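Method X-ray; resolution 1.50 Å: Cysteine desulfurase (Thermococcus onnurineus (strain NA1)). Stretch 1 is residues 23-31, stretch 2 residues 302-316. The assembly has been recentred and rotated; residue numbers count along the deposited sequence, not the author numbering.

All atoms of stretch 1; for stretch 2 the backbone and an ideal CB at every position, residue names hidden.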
ATOM      1  N   ILE B  23     -33.509  -2.180  -1.327  1.00 18.65           N
ATOM      2  CA  ILE B  23     -32.464  -1.408  -1.997  1.00 16.72           C
ATOM      3  C   ILE B  23     -33.135  -0.171  -2.523  1.00 18.75           C
ATOM      4  O   ILE B  23     -34.122  -0.271  -3.170  1.00 16.92           O
ATOM      5  CB  ILE B  23     -31.985  -2.173  -3.239  1.00 17.19           C
ATOM      6  CG1 ILE B  23     -31.329  -3.462  -2.844  1.00 22.00           C
ATOM      7  CG2 ILE B  23     -31.105  -1.324  -4.146  1.00 17.64           C
ATOM      8  CD1 ILE B  23     -30.255  -3.305  -1.838  1.00 22.94           C
ATOM      9  N   PRO B  24     -32.631   1.095  -2.279  1.00 15.29           N
ATOM     10  CA  PRO B  24     -31.350   1.240  -1.574  1.00 14.47           C
ATOM     11  C   PRO B  24     -31.346   1.470  -0.051  1.00 17.07           C
ATOM     12  O   PRO B  24     -30.312   1.561   0.584  1.00 17.15           O
ATOM     13  CB  PRO B  24     -30.805   2.494  -2.231  1.00 14.05           C
ATOM     14  CG  PRO B  24     -31.972   3.359  -2.425  1.00 15.55           C
ATOM     15  CD  PRO B  24     -33.076   2.483  -2.770  1.00 15.07           C
ATOM     16  N   GLU B  25     -32.527   1.586   0.507  1.00 17.82           N
ATOM     17  CA  GLU B  25     -32.672   1.917   1.907  1.00 19.10           C
ATOM     18  C   GLU B  25     -31.873   1.169   2.915  1.00 16.97           C
ATOM     19  O   GLU B  25     -31.330   1.762   3.775  1.00 16.90           O
ATOM     20  CB  GLU B  25     -34.161   1.855   2.291  1.00 22.92           C
ATOM     21  CG  GLU B  25     -34.980   2.881   1.531  1.00 25.86           C
ATOM     22  CD  GLU B  25     -35.613   2.355   0.236  1.00 31.88           C
ATOM     23  OE1 GLU B  25     -36.517   3.049  -0.269  1.00 42.20           O
ATOM     24  OE2 GLU B  25     -35.245   1.321  -0.233  1.00 22.70           O
ATOM     25  N   ASP B  26     -31.820  -0.138   2.812  1.00 16.91           N
ATOM     26  CA  ASP B  26     -31.128  -0.945   3.833  1.00 18.06           C
ATOM     27  C   ASP B  26     -29.579  -0.865   3.682  1.00 18.83           C
ATOM     28  O   ASP B  26     -28.864  -1.217   4.633  1.00 26.05           O
ATOM     29  CB  ASP B  26     -31.537  -2.411   3.784  1.00 20.41           C
ATOM     30  CG  ASP B  26     -32.916  -2.620   4.400  1.00 24.41           C
ATOM     31  OD1 ASP B  26     -33.359  -1.695   5.128  1.00 25.70           O
ATOM     32  OD2 ASP B  26     -33.572  -3.649   4.131  1.00 25.38           O
ATOM     33  N   VAL B  27     -29.093  -0.358   2.573  1.00 14.53           N
ATOM     34  CA  VAL B  27     -27.660  -0.057   2.428  1.00 15.08           C
ATOM     35  C   VAL B  27     -27.356   1.308   3.039  1.00 13.97           C
ATOM     36  O   VAL B  27     -26.352   1.523   3.772  1.00 15.08           O
ATOM     37  CB  VAL B  27     -27.237  -0.166   0.972  1.00 14.70           C
ATOM     38  CG1 VAL B  27     -25.694   0.018   0.878  1.00 15.64           C
ATOM     39  CG2 VAL B  27     -27.564  -1.554   0.467  1.00 18.35           C
ATOM     40  N   ARG B  28     -28.161   2.300   2.749  1.00 14.06           N
ATOM     41  CA  ARG B  28     -28.019   3.675   3.176  1.00 13.30           C
ATOM     42  C   ARG B  28     -28.010   3.750   4.691  1.00 13.15           C
ATOM     43  O   ARG B  28     -27.299   4.626   5.231  1.00 14.25           O
ATOM     44  CB  ARG B  28     -29.098   4.544   2.623  1.00 13.94           C
ATOM     45  CG  ARG B  28     -29.067   4.702   1.091  1.00 13.46           C
ATOM     46  CD  ARG B  28     -30.313   5.365   0.570  1.00 14.73           C
ATOM     47  NE  ARG B  28     -30.417   6.757   0.944  1.00 14.01           N
ATOM     48  CZ  ARG B  28     -29.849   7.761   0.345  1.00 14.59           C
ATOM     49  NH1 ARG B  28     -29.020   7.642  -0.689  1.00 14.18           N
ATOM     50  NH2 ARG B  28     -30.006   9.027   0.769  1.00 17.43           N
ATOM     51  N   LYS B  29     -28.706   2.879   5.364  1.00 14.91           N
ATOM     52  CA  LYS B  29     -28.703   2.903   6.821  1.00 17.11           C
ATOM     53  C   LYS B  29     -27.365   2.626   7.445  1.00 17.95           C
ATOM     54  O   LYS B  29     -27.183   2.921   8.558  1.00 18.48           O
ATOM     55  CB  LYS B  29     -29.641   1.865   7.391  1.00 22.67           C
ATOM     56  CG  LYS B  29     -31.082   2.195   7.268  1.00 31.02           C
ATOM     57  CD  LYS B  29     -31.880   0.964   7.639  1.00 36.36           C
ATOM     58  CE  LYS B  29     -32.523   1.120   8.985  1.00 44.00           C
ATOM     59  NZ  LYS B  29     -33.647   2.073   8.839  1.00 52.44           N
ATOM     60  N   ASP B  30     -26.451   2.033   6.701  1.00 13.51           N
ATOM     61  CA  ASP B  30     -25.128   1.743   7.190  1.00 14.36           C
ATOM     62  C   ASP B  30     -24.066   2.781   6.781  1.00 13.62           C
ATOM     63  O   ASP B  30     -22.939   2.612   7.112  1.00 14.44           O
ATOM     64  CB  ASP B  30     -24.631   0.409   6.652  1.00 13.90           C
ATOM     65  CG  ASP B  30     -25.380  -0.778   7.214  1.00 18.26           C
ATOM     66  OD1 ASP B  30     -25.881  -0.688   8.297  1.00 20.89           O
ATOM     67  OD2 ASP B  30     -25.482  -1.773   6.539  1.00 18.53           O
ATOM     68  N   ILE B  31     -24.469   3.819   6.080  1.00 11.26           N
ATOM     69  CA  ILE B  31     -23.561   4.847   5.565  1.00 13.67           C
ATOM     70  C   ILE B  31     -24.053   6.240   5.971  1.00 14.15           C
ATOM     71  O   ILE B  31     -24.854   6.817   5.323  1.00 13.85           O
ATOM     72  CB  ILE B  31     -23.455   4.753   4.030  1.00 14.75           C
ATOM     73  CG1 ILE B  31     -23.057   3.327   3.622  1.00 14.39           C
ATOM     74  CG2 ILE B  31     -22.418   5.719   3.517  1.00 12.75           C
ATOM     75  CD1 ILE B  31     -23.223   3.021   2.156  1.00 14.80           C
ATOM     76  N   UNK B 302     -17.813  -9.242   1.598  1.00 11.31           N
ATOM     77  CA  UNK B 302     -18.947  -9.895   2.216  1.00 11.34           C
ATOM     78  C   UNK B 302     -20.218  -9.033   2.254  1.00 11.27           C
ATOM     79  O   UNK B 302     -21.317  -9.534   2.129  1.00 13.02           O
ATOM     80  CB  UNK B 302     -18.569 -10.311   3.639  1.00 11.34           C
ATOM     81  N   UNK B 303     -20.054  -7.739   2.419  1.00 10.50           N
ATOM     82  CA  UNK B 303     -21.170  -6.837   2.421  1.00 10.29           C
ATOM     83  C   UNK B 303     -21.812  -6.800   1.008  1.00 12.42           C
ATOM     84  O   UNK B 303     -22.988  -6.805   0.877  1.00 12.77           O
ATOM     85  CB  UNK B 303     -20.720  -5.444   2.867  1.00 10.29           C
ATOM     86  N   UNK B 304     -20.974  -6.756   0.008  1.00 12.62           N
ATOM     87  CA  UNK B 304     -21.430  -6.726  -1.372  1.00 13.06           C
ATOM     88  C   UNK B 304     -22.165  -8.046  -1.688  1.00 12.84           C
ATOM     89  O   UNK B 304     -23.127  -8.045  -2.371  1.00 14.41           O
ATOM     90  CB  UNK B 304     -20.253  -6.508  -2.325  1.00 13.06           C
ATOM     91  N   UNK B 305     -21.668  -9.137  -1.162  1.00 12.82           N
ATOM     92  CA  UNK B 305     -22.282 -10.523  -1.420  1.00 14.19           C
ATOM     93  C   UNK B 305     -23.633 -10.563  -0.748  1.00 14.92           C
ATOM     94  O   UNK B 305     -24.581 -11.208  -1.375  1.00 14.59           O
ATOM     95  CB  UNK B 305     -21.407 -11.660  -0.887  1.00 14.19           C
ATOM     96  N   UNK B 306     -23.881  -9.901   0.331  1.00 14.04           N
ATOM     97  CA  UNK B 306     -25.174  -9.921   1.002  1.00 15.23           C
ATOM     98  C   UNK B 306     -26.172  -9.161   0.176  1.00 15.69           C
ATOM     99  O   UNK B 306     -27.380  -9.534   0.079  1.00 15.93           O
ATOM    100  CB  UNK B 306     -25.082  -9.332   2.411  1.00 15.23           C
ATOM    101  N   UNK B 307     -25.794  -8.080  -0.495  1.00 12.59           N
ATOM    102  CA  UNK B 307     -26.629  -7.320  -1.335  1.00 13.50           C
ATOM    103  C   UNK B 307     -26.830  -8.100  -2.627  1.00 14.63           C
ATOM    104  O   UNK B 307     -27.984  -8.210  -3.091  1.00 16.27           O
ATOM    105  CB  UNK B 307     -26.038  -5.931  -1.583  1.00 13.50           C
ATOM    106  N   UNK B 308     -25.784  -8.647  -3.203  1.00 13.24           N
ATOM    107  CA  UNK B 308     -25.819  -9.317  -4.520  1.00 12.29           C
ATOM    108  C   UNK B 308     -25.474  -8.422  -5.681  1.00 11.83           C
ATOM    109  O   UNK B 308     -26.026  -7.352  -5.874  1.00 12.87           O
ATOM    110  CB  UNK B 308     -27.208  -9.911  -4.764  1.00 12.29           C
ATOM    111  N   UNK B 309     -24.526  -8.924  -6.475  1.00 12.11           N
ATOM    112  CA  UNK B 309     -24.086  -8.136  -7.669  1.00 12.55           C
ATOM    113  C   UNK B 309     -25.211  -7.866  -8.641  1.00 14.28           C
ATOM    114  O   UNK B 309     -25.244  -6.844  -9.306  1.00 13.33           O
ATOM    115  CB  UNK B 309     -22.966  -8.869  -8.410  1.00 12.55           C
ATOM    116  N   UNK B 310     -26.171  -8.753  -8.684  1.00 15.35           N
ATOM    117  CA  UNK B 310     -27.308  -8.541  -9.557  1.00 14.95           C
ATOM    118  C   UNK B 310     -28.173  -7.371  -9.147  1.00 15.13           C
ATOM    119  O   UNK B 310     -28.612  -6.626  -9.956  1.00 17.34           O
ATOM    120  CB  UNK B 310     -28.162  -9.809  -9.608  1.00 14.95           C
ATOM    121  N   UNK B 311     -28.389  -7.255  -7.861  1.00 13.88           N
ATOM    122  CA  UNK B 311     -29.145  -6.146  -7.368  1.00 14.70           C
ATOM    123  C   UNK B 311     -28.383  -4.834  -7.562  1.00 13.71           C
ATOM    124  O   UNK B 311     -28.935  -3.871  -7.823  1.00 13.56           O
ATOM    125  CB  UNK B 311     -29.489  -6.362  -5.893  1.00 14.70           C
ATOM    126  N   UNK B 312     -27.070  -4.873  -7.374  1.00 11.84           N
ATOM    127  CA  UNK B 312     -26.268  -3.708  -7.557  1.00 12.25           C
ATOM    128  C   UNK B 312     -26.372  -3.190  -9.019  1.00 11.78           C
ATOM    129  O   UNK B 312     -26.615  -2.032  -9.337  1.00 12.72           O
ATOM    130  CB  UNK B 312     -24.818  -4.021  -7.183  1.00 12.25           C
ATOM    131  N   UNK B 313     -26.165  -4.145  -9.920  1.00 13.45           N
ATOM    132  CA  UNK B 313     -26.218  -3.786 -11.385  1.00 16.39           C
ATOM    133  C   UNK B 313     -27.597  -3.221 -11.782  1.00 14.63           C
ATOM    134  O   UNK B 313     -27.696  -2.216 -12.460  1.00 14.04           O
ATOM    135  CB  UNK B 313     -25.912  -5.013 -12.246  1.00 16.39           C
ATOM    136  N   UNK B 314     -28.635  -3.842 -11.243  1.00 14.13           N
ATOM    137  CA  UNK B 314     -30.028  -3.396 -11.529  1.00 15.03           C
ATOM    138  C   UNK B 314     -30.326  -2.008 -10.993  1.00 13.63           C
ATOM    139  O   UNK B 314     -30.897  -1.147 -11.707  1.00 15.64           O
ATOM    140  CB  UNK B 314     -31.033  -4.382 -10.930  1.00 15.03           C
ATOM    141  N   UNK B 315     -29.893  -1.726  -9.747  1.00 13.28           N
ATOM    142  CA  UNK B 315     -30.110  -0.447  -9.215  1.00 12.41           C
ATOM    143  C   UNK B 315     -29.409   0.616  -9.987  1.00 12.83           C
ATOM    144  O   UNK B 315     -29.866   1.677 -10.280  1.00 13.09           O
ATOM    145  CB  UNK B 315     -29.681  -0.413  -7.747  1.00 12.41           C
ATOM    146  N   UNK B 316     -28.112   0.358 -10.301  1.00 11.83           N
ATOM    147  CA  UNK B 316     -27.326   1.292 -11.073  1.00 13.39           C
ATOM    148  C   UNK B 316     -27.930   1.593 -12.449  1.00 11.54           C
ATOM    149  O   UNK B 316     -27.885   2.761 -12.844  1.00 12.87           O
ATOM    150  CB  UNK B 316     -25.907   0.745 -11.238  1.00 13.39           C
TER

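Stretch 1 offers stretch 2 an apolar surface, Ile 23 and Val 27, and an acidic one at Asp 30, whose CA-to-CB bond points toward stretch 2.

Position 302 is helical and has nothing of stretch 1 within reach, so any helix-compatible residue would do. It is Arg 302, whose NH1 forms a salt bridge of 2.9 Å with OE2 of the residue at 305.

At 303 the CA-to-CB bond points toward stretch 1, yet the ideal CB is more than 5.5 Å from its atoms. Only a long side chain could reach stretch 1 from here, and one ending in a donor, such as arginine, lysine or tyrosine, would suit the carboxylate of Asp 30. The residue is Tyr 303. With chi1 in t, its OH donates a hydrogen bond to Asp 30 OD2 at 2.8 Å, while the ring edge lies beside Val 27, Tyr 303 CE2 being 4.1 Å from Val 27 CG1.

Positions 304 and 305 are out of reach, and stretch 1 cannot choose among helix-compatible residues there. They are Ile 304 and Glu 305, the latter completing the salt bridge with Arg 302.

Position 306 again points toward stretch 1 from a distance. A long basic or polar chain could approach the carboxylate of Asp 30. Arg 306 does so through water: its NH1 donates to water 1 at 2.7 Å, and that water donates to Asp 30 OD2 at 2.9 Å and to Asp 26 O at 3.2 Å.

At 307 the ideal CB lies 5.0 Å from Ile 23 CD1 and 5.1 Å from Val 27 CG2, a setting for a medium-sized apolar chain such as leucine, isoleucine or methionine. Ile 307 reaches both: its CG2 is 4.0 Å from Ile 23 CD1, and Ile 307 CD1 is 3.8 Å from Val 27 CG2.

Position 308 has phi/psi of 93/128, where a CB would jam against the carbonyl O of the residue before; this by itself calls for glycine. Gly 308 is the first residue past one helix and sits at the N-cap position of the next.

Positions 309, 310, 313, 314 and 316 are out of reach and the CB of 312 points sideways, so stretch 1 leaves the choice among helix-compatible residues open; they are Leu 309, Gly 310, Glu 313, Arg 314, Glu 316 and Ile 312.

At 311 the ideal CB is 4.6 Å from Ile 23 CG1, so an aliphatic chain, or a long one with an aliphatic stem, would fit. Arg 311 CD lies 4.0 Å from Ile 23 CG1, and Arg 311 NH1 donates to Ile 307 O at 2.7 Å.

At 315 the ideal CB is 4.0 Å from Ile 23 CG2, favouring a chain that can lie against it, apolar or amide. Gln 315 packs its CD 3.9 Å from Ile 23 CG2 and its NE2 4.0 Å from Pro 24 CD.

Stretch 2, residues 302-316: RYIERIGLGRIERQE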
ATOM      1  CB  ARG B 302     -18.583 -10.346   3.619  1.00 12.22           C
ATOM      2  CG  ARG B 302     -17.679 -11.535   3.619  1.00 15.21           C
ATOM      3  CD  ARG B 302     -18.431 -12.786   3.157  1.00 21.77           C
ATOM      4  NE  ARG B 302     -17.774 -13.989   3.616  1.00 28.60           N
ATOM      5  CZ  ARG B 302     -17.424 -14.968   2.836  1.00 30.52           C
ATOM      6  NH1 ARG B 302     -17.650 -14.850   1.533  1.00 30.24           N
ATOM      7  NH2 ARG B 302     -16.836 -16.041   3.342  1.00 28.48           N
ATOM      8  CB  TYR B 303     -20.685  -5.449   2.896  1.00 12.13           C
ATOM      9  CG  TYR B 303     -21.731  -4.449   3.183  1.00 12.89           C
ATOM     10  CD1 TYR B 303     -22.327  -4.391   4.412  1.00 14.40           C
ATOM     11  CD2 TYR B 303     -22.083  -3.532   2.253  1.00 12.02           C
ATOM     12  CE1 TYR B 303     -23.297  -3.459   4.665  1.00 15.73           C
ATOM     13  CE2 TYR B 303     -23.042  -2.619   2.488  1.00 12.51           C
ATOM     14  CZ  TYR B 303     -23.668  -2.592   3.700  1.00 13.74           C
ATOM     15  OH  TYR B 303     -24.632  -1.668   3.868  1.00 14.79           O
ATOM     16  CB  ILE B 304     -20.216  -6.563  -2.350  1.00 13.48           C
ATOM     17  CG1 ILE B 304     -19.646  -5.145  -2.385  1.00 16.49           C
ATOM     18  CG2 ILE B 304     -20.552  -6.957  -3.782  1.00 14.11           C
ATOM     19  CD1 ILE B 304     -20.561  -4.040  -2.813  1.00 17.86           C
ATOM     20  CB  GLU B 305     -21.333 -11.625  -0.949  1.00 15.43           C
ATOM     21  CG  GLU B 305     -20.133 -11.706  -1.882  1.00 18.25           C
ATOM     22  CD  GLU B 305     -19.003 -12.635  -1.428  1.00 23.10           C
ATOM     23  OE1 GLU B 305     -18.093 -12.932  -2.310  1.00 22.09           O
ATOM     24  OE2 GLU B 305     -18.997 -12.917  -0.200  1.00 24.38           O
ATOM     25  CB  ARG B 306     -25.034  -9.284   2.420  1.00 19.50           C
ATOM     26  CG  ARG B 306     -26.187  -9.376   3.346  1.00 26.80           C
ATOM     27  CD  ARG B 306     -25.789  -8.864   4.784  1.00 27.38           C
ATOM     28  NE  ARG B 306     -26.969  -8.340   5.470  1.00 34.97           N
ATOM     29  CZ  ARG B 306     -27.307  -7.044   5.562  1.00 40.68           C
ATOM     30  NH1 ARG B 306     -26.565  -6.023   5.048  1.00 37.99           N
ATOM     31  NH2 ARG B 306     -28.430  -6.740   6.194  1.00 47.28           N
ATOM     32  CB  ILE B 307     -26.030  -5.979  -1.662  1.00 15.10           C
ATOM     33  CG1 ILE B 307     -25.814  -5.183  -0.375  1.00 13.12           C
ATOM     34  CG2 ILE B 307     -26.830  -5.251  -2.725  1.00 15.15           C
ATOM     35  CD1 ILE B 307     -24.848  -4.047  -0.601  1.00 14.05           C
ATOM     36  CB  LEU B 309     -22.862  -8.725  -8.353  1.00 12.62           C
ATOM     37  CG  LEU B 309     -21.562  -8.644  -7.566  1.00 13.84           C
ATOM     38  CD1 LEU B 309     -20.523  -9.614  -8.073  1.00 15.28           C
ATOM     39  CD2 LEU B 309     -21.038  -7.198  -7.585  1.00 14.97           C
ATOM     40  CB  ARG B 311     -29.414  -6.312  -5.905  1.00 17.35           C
ATOM     41  CG  ARG B 311     -30.316  -7.452  -5.537  1.00 21.72           C
ATOM     42  CD  ARG B 311     -30.700  -7.255  -4.079  1.00 23.68           C
ATOM     43  NE  ARG B 311     -31.530  -8.298  -3.515  1.00 24.73           N
ATOM     44  CZ  ARG B 311     -31.327  -8.931  -2.378  1.00 22.67           C
ATOM     45  NH1 ARG B 311     -30.259  -8.736  -1.672  1.00 18.54           N
ATOM     46  NH2 ARG B 311     -32.202  -9.810  -1.947  1.00 24.04           N
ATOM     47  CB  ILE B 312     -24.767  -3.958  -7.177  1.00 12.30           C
ATOM     48  CG1 ILE B 312     -24.647  -4.151  -5.628  1.00 12.71           C
ATOM     49  CG2 ILE B 312     -23.848  -2.872  -7.626  1.00 12.64           C
ATOM     50  CD1 ILE B 312     -23.452  -4.865  -5.178  1.00 11.97           C
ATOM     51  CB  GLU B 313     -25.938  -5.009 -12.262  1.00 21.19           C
ATOM     52  CG  GLU B 313     -24.617  -5.679 -12.032  1.00 27.91           C
ATOM     53  CD  GLU B 313     -24.364  -6.931 -12.867  1.00 40.10           C
ATOM     54  OE1 GLU B 313     -24.656  -6.779 -14.057  1.00 39.14           O
ATOM     55  OE2 GLU B 313     -23.797  -7.976 -12.346  1.00 40.81           O
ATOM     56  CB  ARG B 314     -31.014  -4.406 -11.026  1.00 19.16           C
ATOM     57  CG  ARG B 314     -30.903  -5.612 -11.974  1.00 25.51           C
ATOM     58  CD  ARG B 314     -32.014  -6.666 -11.833  1.00 30.61           C
ATOM     59  NE  ARG B 314     -31.987  -7.443 -10.575  1.00 33.86           N
ATOM     60  CZ  ARG B 314     -31.199  -8.488 -10.343  1.00 33.05           C
ATOM     61  NH1 ARG B 314     -30.371  -8.980 -11.299  1.00 34.85           N
ATOM     62  NH2 ARG B 314     -31.290  -9.085  -9.147  1.00 38.60           N
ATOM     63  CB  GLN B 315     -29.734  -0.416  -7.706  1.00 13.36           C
ATOM     64  CG  GLN B 315     -29.830   0.936  -7.050  1.00 13.99           C
ATOM     65  CD  GLN B 315     -31.252   1.485  -6.829  1.00 14.28           C
ATOM     66  OE1 GLN B 315     -32.231   0.814  -7.244  1.00 15.94           O
ATOM     67  NE2 GLN B 315     -31.351   2.644  -6.321  1.00 14.12           N
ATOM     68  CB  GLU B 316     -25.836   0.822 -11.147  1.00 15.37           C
ATOM     69  CG  GLU B 316     -25.122   0.949  -9.765  1.00 17.66           C
ATOM     70  CD  GLU B 316     -23.666   0.628  -9.839  1.00 22.35           C
ATOM     71  OE1 GLU B 316     -23.067   0.273  -8.845  1.00 16.27           O
ATOM     72  OE2 GLU B 316     -23.065   0.814 -10.872  1.00 25.53           O
TER
HETATM   73  O   HOH W   1     -27.566  -3.755   6.030  1.00 47.66           O
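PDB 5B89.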